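Local coordinates for Lmo0651 protein (Listeria monocytogenes serovar 1/2a, PDB 6EP3), which controls expression of the Listeria monocytogenes Agr system and mediates virulence, probably as a sequence-specific DNA-binding transcription activator of the GntR family, at residues Q115-F120 against E177-K182; A132-I137 against Q159-S164; E108-R113 against Q185-L190. One frame throughout, in Å; residues are numbered along the deposited sequence.

Interaction 1: residues Q115-F120 against E177-K182. With SO4 (sulfate ion), chain S.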
loop_
_atom_site.group_PDB
_atom_site.type_symbol
_atom_site.label_atom_id
_atom_site.label_comp_id
_atom_site.label_asym_id
_atom_site.label_seq_id
_atom_site.Cartn_x
_atom_site.Cartn_y
_atom_site.Cartn_z
ATOM N N GLN B 115 -8.100 15.257 -20.560
ATOM C CA GLN B 115 -9.243 15.990 -21.090
ATOM C C GLN B 115 -10.438 15.926 -20.151
ATOM O O GLN B 115 -11.222 16.876 -20.092
ATOM C CB GLN B 115 -9.615 15.460 -22.472
ATOM C CG GLN B 115 -8.626 15.867 -23.540
ATOM C CD GLN B 115 -9.255 15.980 -24.911
ATOM O OE1 GLN B 115 -8.854 16.818 -25.715
ATOM N NE2 GLN B 115 -10.239 15.130 -25.190
ATOM N N GLU B 116 -10.591 14.828 -19.407
ATOM C CA GLU B 116 -11.647 14.784 -18.399
ATOM C C GLU B 116 -11.364 15.778 -17.284
ATOM O O GLU B 116 -12.290 16.406 -16.750
ATOM C CB GLU B 116 -11.798 13.368 -17.842
ATOM C CG GLU B 116 -12.620 12.450 -18.731
ATOM C CD GLU B 116 -14.058 12.908 -18.881
ATOM O OE1 GLU B 116 -14.321 13.828 -19.685
ATOM O OE2 GLU B 116 -14.934 12.335 -18.204
ATOM N N MET B 117 -10.091 15.926 -16.913
ATOM C CA MET B 117 -9.710 17.017 -16.021
ATOM C C MET B 117 -10.170 18.361 -16.577
ATOM O O MET B 117 -10.804 19.158 -15.875
ATOM C CB MET B 117 -8.203 17.028 -15.812
ATOM C CG MET B 117 -7.694 15.983 -14.864
ATOM S SD MET B 117 -5.942 15.789 -15.175
ATOM C CE MET B 117 -5.348 17.099 -14.120
ATOM N N GLU B 118 -9.826 18.631 -17.838
ATOM C CA GLU B 118 -10.238 19.883 -18.471
ATOM C C GLU B 118 -11.751 20.070 -18.403
ATOM O O GLU B 118 -12.244 21.161 -18.095
ATOM C CB GLU B 118 -9.770 19.916 -19.923
ATOM C CG GLU B 118 -8.428 20.588 -20.140
ATOM C CD GLU B 118 -7.968 20.498 -21.581
ATOM O OE1 GLU B 118 -8.154 19.429 -22.199
ATOM O OE2 GLU B 118 -7.433 21.499 -22.101
ATOM N N ARG B 119 -12.502 19.009 -18.702
ATOM C CA ARG B 119 -13.956 19.101 -18.754
ATOM C C ARG B 119 -14.539 19.421 -17.387
ATOM O O ARG B 119 -15.401 20.297 -17.255
ATOM C CB ARG B 119 -14.538 17.794 -19.292
ATOM C CG ARG B 119 -16.051 17.721 -19.196
ATOM C CD ARG B 119 -16.603 16.588 -20.048
ATOM N NE ARG B 119 -16.597 15.301 -19.360
ATOM C CZ ARG B 119 -17.643 14.806 -18.708
ATOM N NH1 ARG B 119 -18.778 15.494 -18.652
ATOM N NH2 ARG B 119 -17.559 13.624 -18.116
ATOM N N PHE B 120 -14.091 18.706 -16.355
ATOM C CA PHE B 120 -14.645 18.942 -15.027
ATOM C C PHE B 120 -14.210 20.295 -14.472
ATOM O O PHE B 120 -14.970 20.932 -13.732
ATOM C CB PHE B 120 -14.264 17.791 -14.102
ATOM C CG PHE B 120 -15.048 16.536 -14.364
ATOM C CD1 PHE B 120 -16.431 16.579 -14.460
ATOM C CD2 PHE B 120 -14.406 15.323 -14.555
ATOM C CE1 PHE B 120 -17.164 15.431 -14.710
ATOM C CE2 PHE B 120 -15.133 14.169 -14.809
ATOM C CZ PHE B 120 -16.514 14.224 -14.886
ATOM N N GLU B 177 -6.387 25.362 -13.661
ATOM C CA GLU B 177 -5.919 25.531 -15.031
ATOM C C GLU B 177 -4.422 25.289 -15.136
ATOM O O GLU B 177 -3.952 24.713 -16.123
ATOM C CB GLU B 177 -6.278 26.924 -15.543
ATOM C CG GLU B 177 -7.758 27.098 -15.820
ATOM C CD GLU B 177 -8.110 28.500 -16.258
ATOM O OE1 GLU B 177 -7.219 29.376 -16.238
ATOM O OE2 GLU B 177 -9.280 28.722 -16.629
ATOM N N TRP B 178 -3.660 25.697 -14.120
ATOM C CA TRP B 178 -2.234 25.403 -14.117
ATOM C C TRP B 178 -1.986 23.901 -14.064
ATOM O O TRP B 178 -1.121 23.381 -14.780
ATOM C CB TRP B 178 -1.562 26.109 -12.941
ATOM C CG TRP B 178 -0.088 25.918 -12.908
ATOM C CD1 TRP B 178 0.855 26.706 -13.501
ATOM C CD2 TRP B 178 0.624 24.873 -12.238
ATOM N NE1 TRP B 178 2.112 26.211 -13.246
ATOM C CE2 TRP B 178 1.997 25.087 -12.471
ATOM C CE3 TRP B 178 0.232 23.776 -11.464
ATOM C CZ2 TRP B 178 2.980 24.244 -11.958
ATOM C CZ3 TRP B 178 1.213 22.941 -10.954
ATOM C CH2 TRP B 178 2.568 23.176 -11.209
ATOM N N THR B 179 -2.745 23.184 -13.229
ATOM C CA THR B 179 -2.585 21.735 -13.148
ATOM C C THR B 179 -2.972 21.062 -14.460
ATOM O O THR B 179 -2.310 20.112 -14.896
ATOM C CB THR B 179 -3.411 21.182 -11.985
ATOM O OG1 THR B 179 -3.105 21.915 -10.792
ATOM C CG2 THR B 179 -3.114 19.708 -11.762
ATOM N N ASN B 180 -4.029 21.548 -15.111
ATOM C CA ASN B 180 -4.411 20.999 -16.410
ATOM C C ASN B 180 -3.317 21.238 -17.448
ATOM O O ASN B 180 -2.991 20.343 -18.242
ATOM C CB ASN B 180 -5.731 21.612 -16.879
ATOM C CG ASN B 180 -6.898 21.259 -15.975
ATOM O OD1 ASN B 180 -6.785 20.413 -15.084
ATOM N ND2 ASN B 180 -8.039 21.901 -16.213
ATOM N N LYS B 181 -2.743 22.445 -17.460
ATOM C CA LYS B 181 -1.658 22.744 -18.387
ATOM C C LYS B 181 -0.451 21.855 -18.125
ATOM O O LYS B 181 0.189 21.373 -19.065
ATOM C CB LYS B 181 -1.265 24.219 -18.281
ATOM C CG LYS B 181 0.044 24.564 -18.987
ATOM C CD LYS B 181 0.328 26.062 -18.959
ATOM C CE LYS B 181 0.732 26.530 -17.567
ATOM N NZ LYS B 181 0.875 28.013 -17.498
ATOM N N LYS B 182 -0.130 21.622 -16.852
ATOM C CA LYS B 182 0.997 20.755 -16.523
ATOM C C LYS B 182 0.735 19.323 -16.969
ATOM O O LYS B 182 1.632 18.653 -17.493
ATOM C CB LYS B 182 1.272 20.806 -15.022
ATOM C CG LYS B 182 2.168 21.956 -14.598
ATOM C CD LYS B 182 3.602 21.734 -15.056
ATOM C CE LYS B 182 4.444 22.986 -14.883
ATOM N NZ LYS B 182 3.963 24.094 -15.757
HETATM S S SO4 S . -21.693 12.656 -18.307
HETATM O O1 SO4 S . -21.056 11.821 -17.291
HETATM O O2 SO4 S . -21.209 14.028 -18.181
HETATM O O3 SO4 S . -23.141 12.632 -18.119
HETATM O O4 SO4 S . -21.367 12.139 -19.634
#
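N180 reaches across to M117 and E118 and has the largest share of this contact, through its carboxamide. Its OD1 lies against the methionine, 3.7 Å from M117 CE and equally close to M117 CB, while ND2 is turned to the neighbouring backbone, 3.7 Å from E118 CA. With CG anti to its own carbonyl carbon (chi1 -64°), the amide projects from helix 173-192 onto helix 107-123. The M117 and N180 side chains run past each other in opposite directions. M117 bends at its last torsion, chi3 86°, which brings CE back beside OD1 and to 4.2 Å from CG2 of T179, a side chain it crosses at roughly a right angle. E118 adds a looser touch at the margin, through CG against ND2. The two segments are antiparallel (163°), and their axes approach to 9.7 Å.

On another side of helix 107-123, E116 and R119, about one turn apart, are joined by a salt bridge. The guanidinium grips the carboxylate side-on: R119 NE to E116 OE1 at 2.7 Å and R119 NH2 to E116 OE2 at 2.9 Å, both nearly straight and syn, the OE1 bond tilted somewhat out of the carboxylate plane. F120 CE1 lies over one face of the guanidinium, and R119 NH1 donates to O2 of a sulfate, probably from the crystallisation liquor, at 2.9 Å.

Across the interface the contacts are van der Waals ones, a polar amide lying against carbon atoms, yet OD1 is hydrogen-bonded to Y129 OH. Helix 126-142 thus probably helps fix the amide's rotation.

Interaction 2: residues A132-I137 against Q159-S164; sequences AHHRFI and QMVHFS. With EDO (1,2-ethanediol), chain L.
H134 brings the edge of its imidazole against V161: CE1 lies 3.6 Å from CG2, and that methyl sits in the ring plane. The remaining contact across the segments is looser, from H134 NE2 to M160 CE at 4.3 Å. F157 stacks on the H134 ring and F130 meets it at an angle, which probably limits its rotation.

A molecule of 1,2-ethanediol, probably from the crystallisation liquor, bridges two consecutive histidines. O1 is hydrogen-bonded to H133 NE2 at 2.9 Å and lies near the ring plane; O2 is hydrogen-bonded to H134 NE2 at 3.1 Å. Different first torsions let adjacent residues converge on one ligand: H133 turns CG anti to its backbone N (chi1 175°), whereas H134 turns it anti to the carbonyl carbon (chi1 -67°). Apolar atoms line the diol's carbons, with M160 CE 3.7 Å from C2 and I137 CD1 3.8 Å from C1. Y80 OH of helix 77-101 supplies a further hydrogen bond to the diol.

Though the diol need not resemble a natural ligand, it lies among three helices near the centre of the chain, consistent with the ligand site inside the helical bundle of FCD-domain regulators.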
loop_
_atom_site.group_PDB
_atom_site.type_symbol
_atom_site.label_atom_id
_atom_site.label_comp_id
_atom_site.label_asym_id
_atom_site.label_seq_id
_atom_site.Cartn_x
_atom_site.Cartn_y
_atom_site.Cartn_z
ATOM N N ALA B 132 -10.581 13.060 -11.328
ATOM C CA ALA B 132 -9.961 12.987 -12.649
ATOM C C ALA B 132 -8.463 13.259 -12.580
ATOM O O ALA B 132 -7.673 12.617 -13.284
ATOM C CB ALA B 132 -10.653 13.976 -13.594
ATOM N N HIS B 133 -8.057 14.221 -11.750
ATOM C CA HIS B 133 -6.642 14.444 -11.474
ATOM C C HIS B 133 -5.992 13.177 -10.927
ATOM O O HIS B 133 -4.897 12.779 -11.361
ATOM C CB HIS B 133 -6.521 15.614 -10.492
ATOM C CG HIS B 133 -5.129 15.884 -10.017
ATOM N ND1 HIS B 133 -4.064 16.050 -10.874
ATOM C CD2 HIS B 133 -4.634 16.036 -8.766
ATOM C CE1 HIS B 133 -2.970 16.287 -10.172
ATOM N NE2 HIS B 133 -3.289 16.280 -8.890
ATOM N N HIS B 134 -6.673 12.512 -9.987
ATOM C CA HIS B 134 -6.153 11.266 -9.431
ATOM C C HIS B 134 -6.056 10.179 -10.496
ATOM O O HIS B 134 -5.094 9.406 -10.513
ATOM C CB HIS B 134 -7.038 10.808 -8.274
ATOM C CG HIS B 134 -6.976 11.708 -7.081
ATOM N ND1 HIS B 134 -7.854 11.602 -6.023
ATOM C CD2 HIS B 134 -6.138 12.728 -6.777
ATOM C CE1 HIS B 134 -7.561 12.522 -5.120
ATOM N NE2 HIS B 134 -6.524 13.217 -5.552
ATOM N N ARG B 135 -7.038 10.108 -11.399
ATOM C CA ARG B 135 -7.010 9.082 -12.442
ATOM C C ARG B 135 -5.913 9.350 -13.470
ATOM O O ARG B 135 -5.310 8.407 -13.993
ATOM C CB ARG B 135 -8.370 8.982 -13.132
ATOM C CG ARG B 135 -9.517 8.562 -12.218
ATOM C CD ARG B 135 -10.152 7.260 -12.673
ATOM N NE ARG B 135 -11.078 7.455 -13.785
ATOM C CZ ARG B 135 -11.293 6.557 -14.742
ATOM N NH1 ARG B 135 -10.647 5.399 -14.730
ATOM N NH2 ARG B 135 -12.153 6.817 -15.717
ATOM N N PHE B 136 -5.631 10.620 -13.758
ATOM C CA PHE B 136 -4.477 10.960 -14.589
ATOM C C PHE B 136 -3.178 10.481 -13.935
ATOM O O PHE B 136 -2.311 9.870 -14.587
ATOM C CB PHE B 136 -4.449 12.471 -14.828
ATOM C CG PHE B 136 -3.270 12.943 -15.626
ATOM C CD1 PHE B 136 -3.314 12.955 -17.009
ATOM C CD2 PHE B 136 -2.117 13.378 -14.994
ATOM C CE1 PHE B 136 -2.229 13.390 -17.748
ATOM C CE2 PHE B 136 -1.022 13.810 -15.728
ATOM C CZ PHE B 136 -1.079 13.815 -17.105
ATOM N N ILE B 137 -3.026 10.754 -12.639
ATOM C CA ILE B 137 -1.840 10.270 -11.930
ATOM C C ILE B 137 -1.782 8.742 -11.951
ATOM O O ILE B 137 -0.712 8.144 -12.132
ATOM C CB ILE B 137 -1.812 10.829 -10.497
ATOM C CG1 ILE B 137 -1.629 12.349 -10.534
ATOM C CG2 ILE B 137 -0.709 10.169 -9.686
ATOM C CD1 ILE B 137 -1.745 13.018 -9.176
ATOM N N GLN B 159 -7.720 7.842 0.970
ATOM C CA GLN B 159 -7.449 8.476 2.253
ATOM C C GLN B 159 -7.389 9.994 2.117
ATOM O O GLN B 159 -7.923 10.722 2.962
ATOM C CB GLN B 159 -6.148 7.927 2.843
ATOM C CG GLN B 159 -6.248 6.479 3.318
ATOM C CD GLN B 159 -5.926 6.320 4.794
ATOM O OE1 GLN B 159 -5.976 7.282 5.559
ATOM N NE2 GLN B 159 -5.592 5.099 5.199
ATOM N N MET B 160 -6.771 10.493 1.047
ATOM C CA MET B 160 -6.712 11.939 0.848
ATOM C C MET B 160 -8.106 12.526 0.667
ATOM O O MET B 160 -8.489 13.472 1.370
ATOM C CB MET B 160 -5.817 12.281 -0.342
ATOM C CG MET B 160 -4.362 12.424 0.040
ATOM S SD MET B 160 -3.343 13.031 -1.306
ATOM C CE MET B 160 -3.731 11.815 -2.534
ATOM N N VAL B 161 -8.895 11.936 -0.235
ATOM C CA VAL B 161 -10.240 12.425 -0.515
ATOM C C VAL B 161 -11.074 12.466 0.758
ATOM O O VAL B 161 -11.851 13.405 0.979
ATOM C CB VAL B 161 -10.902 11.548 -1.597
ATOM C CG1 VAL B 161 -12.419 11.662 -1.542
ATOM C CG2 VAL B 161 -10.386 11.923 -2.979
ATOM N N HIS B 162 -10.940 11.451 1.612
ATOM C CA HIS B 162 -11.848 11.369 2.747
ATOM C C HIS B 162 -11.324 12.019 4.020
ATOM O O HIS B 162 -12.128 12.306 4.913
ATOM C CB HIS B 162 -12.206 9.908 3.021
ATOM C CG HIS B 162 -13.171 9.341 2.030
ATOM N ND1 HIS B 162 -14.517 9.631 2.052
ATOM C CD2 HIS B 162 -12.980 8.522 0.968
ATOM C CE1 HIS B 162 -15.117 9.001 1.058
ATOM N NE2 HIS B 162 -14.206 8.321 0.385
ATOM N N PHE B 163 -10.020 12.294 4.131
ATOM C CA PHE B 163 -9.491 12.800 5.390
ATOM C C PHE B 163 -8.583 14.017 5.246
ATOM O O PHE B 163 -7.920 14.385 6.223
ATOM C CB PHE B 163 -8.724 11.697 6.133
ATOM C CG PHE B 163 -9.548 10.475 6.425
ATOM C CD1 PHE B 163 -9.369 9.312 5.695
ATOM C CD2 PHE B 163 -10.486 10.482 7.441
ATOM C CE1 PHE B 163 -10.121 8.181 5.966
ATOM C CE2 PHE B 163 -11.243 9.355 7.714
ATOM C CZ PHE B 163 -11.059 8.205 6.975
ATOM N N SER B 164 -8.536 14.663 4.081
ATOM C CA SER B 164 -7.763 15.883 3.927
ATOM C C SER B 164 -8.651 16.957 3.315
ATOM O O SER B 164 -9.710 16.671 2.752
ATOM C CB SER B 164 -6.523 15.680 3.048
ATOM O OG SER B 164 -6.874 15.712 1.676
HETATM C C1 EDO L . -2.190 15.059 -5.994
HETATM O O1 EDO L . -2.348 16.470 -6.180
HETATM C C2 EDO L . -2.776 14.673 -4.642
HETATM O O2 EDO L . -4.156 15.056 -4.605
#

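Interaction 3: residues E108-R113 against Q185-L190. With SO4 (sulfate ion), chain O.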
loop_
_atom_site.group_PDB
_atom_site.type_symbol
_atom_site.label_atom_id
_atom_site.label_comp_id
_atom_site.label_asym_id
_atom_site.label_seq_id
_atom_site.Cartn_x
_atom_site.Cartn_y
_atom_site.Cartn_z
ATOM N N GLU B 108 -3.094 7.416 -25.239
ATOM C CA GLU B 108 -4.443 7.839 -25.605
ATOM C C GLU B 108 -5.356 7.854 -24.389
ATOM O O GLU B 108 -6.161 8.779 -24.213
ATOM C CB GLU B 108 -5.006 6.917 -26.681
ATOM C CG GLU B 108 -4.239 6.962 -27.982
ATOM C CD GLU B 108 -4.492 5.741 -28.831
ATOM O OE1 GLU B 108 -5.056 4.760 -28.300
ATOM O OE2 GLU B 108 -4.124 5.757 -30.025
ATOM N N LYS B 109 -5.224 6.848 -23.525
ATOM C CA LYS B 109 -5.943 6.868 -22.258
ATOM C C LYS B 109 -5.515 8.056 -21.411
ATOM O O LYS B 109 -6.349 8.707 -20.774
ATOM C CB LYS B 109 -5.718 5.555 -21.509
ATOM C CG LYS B 109 -6.716 5.301 -20.393
ATOM C CD LYS B 109 -6.515 3.929 -19.766
ATOM C CE LYS B 109 -5.167 3.833 -19.065
ATOM N NZ LYS B 109 -5.029 2.600 -18.236
ATOM N N LEU B 110 -4.217 8.363 -21.402
ATOM C CA LEU B 110 -3.733 9.503 -20.634
ATOM C C LEU B 110 -4.311 10.805 -21.173
ATOM O O LEU B 110 -4.703 11.689 -20.402
ATOM C CB LEU B 110 -2.206 9.538 -20.664
ATOM C CG LEU B 110 -1.492 10.508 -19.724
ATOM C CD1 LEU B 110 -1.560 10.006 -18.290
ATOM C CD2 LEU B 110 -0.053 10.677 -20.164
ATOM N N TYR B 111 -4.358 10.942 -22.498
ATOM C CA TYR B 111 -4.968 12.123 -23.098
ATOM C C TYR B 111 -6.433 12.235 -22.706
ATOM O O TYR B 111 -6.913 13.326 -22.372
ATOM C CB TYR B 111 -4.807 12.068 -24.617
ATOM C CG TYR B 111 -5.244 13.315 -25.341
ATOM C CD1 TYR B 111 -4.436 14.442 -25.366
ATOM C CD2 TYR B 111 -6.451 13.357 -26.023
ATOM C CE1 TYR B 111 -4.824 15.584 -26.037
ATOM C CE2 TYR B 111 -6.850 14.495 -26.702
ATOM C CZ TYR B 111 -6.032 15.605 -26.704
ATOM O OH TYR B 111 -6.422 16.742 -27.370
ATOM N N ALA B 112 -7.155 11.112 -22.712
ATOM C CA ALA B 112 -8.555 11.138 -22.297
ATOM C C ALA B 112 -8.695 11.576 -20.843
ATOM O O ALA B 112 -9.608 12.338 -20.505
ATOM C CB ALA B 112 -9.193 9.767 -22.511
ATOM N N ARG B 113 -7.796 11.109 -19.967
ATOM C CA ARG B 113 -7.868 11.490 -18.554
ATOM C C ARG B 113 -7.568 12.974 -18.359
ATOM O O ARG B 113 -8.251 13.660 -17.582
ATOM C CB ARG B 113 -6.897 10.647 -17.725
ATOM C CG ARG B 113 -7.041 9.135 -17.865
ATOM C CD ARG B 113 -7.898 8.546 -16.757
ATOM N NE ARG B 113 -8.251 7.151 -17.006
ATOM C CZ ARG B 113 -7.735 6.116 -16.344
ATOM N NH1 ARG B 113 -6.838 6.311 -15.379
ATOM N NH2 ARG B 113 -8.121 4.883 -16.640
ATOM N N GLN B 185 1.231 19.201 -20.642
ATOM C CA GLN B 185 2.656 19.261 -20.944
ATOM C C GLN B 185 3.317 17.907 -20.722
ATOM O O GLN B 185 4.164 17.478 -21.515
ATOM C CB GLN B 185 3.323 20.318 -20.062
ATOM C CG GLN B 185 3.438 21.695 -20.679
ATOM C CD GLN B 185 3.942 22.729 -19.689
ATOM O OE1 GLN B 185 4.666 22.404 -18.746
ATOM N NE2 GLN B 185 3.553 23.981 -19.893
ATOM N N ILE B 186 2.943 17.225 -19.641
ATOM C CA ILE B 186 3.484 15.896 -19.366
ATOM C C ILE B 186 3.093 14.930 -20.477
ATOM O O ILE B 186 3.928 14.174 -20.992
ATOM C CB ILE B 186 3.012 15.405 -17.985
ATOM C CG1 ILE B 186 3.731 16.180 -16.878
ATOM C CG2 ILE B 186 3.262 13.914 -17.827
ATOM C CD1 ILE B 186 2.964 16.231 -15.572
ATOM N N TYR B 187 1.815 14.946 -20.865
ATOM C CA TYR B 187 1.361 14.095 -21.962
ATOM C C TYR B 187 2.158 14.369 -23.232
ATOM O O TYR B 187 2.582 13.441 -23.930
ATOM C CB TYR B 187 -0.131 14.300 -22.225
ATOM C CG TYR B 187 -0.541 13.824 -23.603
ATOM C CD1 TYR B 187 -0.757 12.475 -23.852
ATOM C CD2 TYR B 187 -0.676 14.716 -24.663
ATOM C CE1 TYR B 187 -1.114 12.027 -25.106
ATOM C CE2 TYR B 187 -1.027 14.276 -25.928
ATOM C CZ TYR B 187 -1.247 12.930 -26.141
ATOM O OH TYR B 187 -1.602 12.481 -27.392
ATOM N N GLU B 188 2.347 15.650 -23.562
ATOM C CA GLU B 188 3.019 16.004 -24.807
ATOM C C GLU B 188 4.485 15.600 -24.785
ATOM O O GLU B 188 5.004 15.078 -25.779
ATOM C CB GLU B 188 2.880 17.503 -25.071
ATOM C CG GLU B 188 1.545 17.903 -25.669
ATOM C CD GLU B 188 1.439 19.392 -25.935
ATOM O OE1 GLU B 188 2.487 20.071 -25.979
ATOM O OE2 GLU B 188 0.303 19.881 -26.097
ATOM N N LEU B 189 5.170 15.829 -23.665
ATOM C CA LEU B 189 6.566 15.422 -23.579
ATOM C C LEU B 189 6.696 13.911 -23.682
ATOM O O LEU B 189 7.578 13.407 -24.388
ATOM C CB LEU B 189 7.190 15.938 -22.286
ATOM C CG LEU B 189 7.313 17.459 -22.204
ATOM C CD1 LEU B 189 7.677 17.884 -20.795
ATOM C CD2 LEU B 189 8.336 17.975 -23.202
ATOM N N LEU B 190 5.789 13.168 -23.039
ATOM C CA LEU B 190 5.826 11.717 -23.160
ATOM C C LEU B 190 5.597 11.284 -24.600
ATOM O O LEU B 190 6.306 10.411 -25.114
ATOM C CB LEU B 190 4.781 11.087 -22.239
ATOM C CG LEU B 190 5.090 11.113 -20.741
ATOM C CD1 LEU B 190 3.976 10.446 -19.957
ATOM C CD2 LEU B 190 6.429 10.447 -20.457
HETATM S S SO4 O . -10.612 4.344 -19.721
HETATM O O1 SO4 O . -9.715 3.350 -20.302
HETATM O O2 SO4 O . -11.315 3.757 -18.582
HETATM O O3 SO4 O . -11.574 4.769 -20.734
HETATM O O4 SO4 O . -9.840 5.499 -19.267
#
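Segments 108-113 and 185-190 of helices 107-123 and 173-192 run antiparallel at 164°, their axes approaching to 10.2 Å and their nearest CA atoms, those of Y111 and Y187, separated by 6.7 Å. Both belong to the all-helical FCD domain, and the contact is a helix-to-helix seam of that bundle.

Two tyrosines dominate it. Y111 sets CB and CD1 over one face of the Y187 ring: Y111 CB makes a CH-pi contact, 4.1 Å from the ring centroid, and Y111 CD1 comes within 3.5 Å of Y187 CE2. The ring planes are inclined at 48°, which is neither a stack nor an edge-to-face pair. Each tyrosine swings its ring away from its own backbone N (chi1 -173° for Y111); the Y187 ring reaches toward helix 107-123, and the two side chains meet obliquely.

Deeper in, L110 uses a single methyl for two neighbours. L110 CD2 lies 4.0 Å from L190 CD1, the two leucines meeting at about a right angle, and it also lies at the edge of the Y187 ring, near its plane. F143 and helix 126-142 cover L110 as well, consistent with its burial; the tyrosines are partly exposed.

R113 leaves this interface altogether. Its NH1 is hydrogen-bonded to R135 O, while R113 NE and R113 NH2 both donate to O4 of a sulfate, probably from the crystallisation liquor, each at 3.2 Å.

How the interactions relate
All three contacts lie in the helical FCD domain. Interactions 1 and 3 are successive segments of one antiparallel pairing, helix 107-123 with helix 173-192, and their centres are about 11 Å apart. Interaction 2 joins the intervening helices, 126-142 and 147-163, so along the chain it falls within the span closed by interaction 1, which in turn falls within that of interaction 3. Its centre is about 15 Å from that of interaction 1 and 19 Å from that of interaction 3. Helix 126-142 connects them: M117 packs on H133 and F136, T179 touches H133, and F136 meets L110. The outer pairing therefore backs the helix that presents the diol-binding histidines.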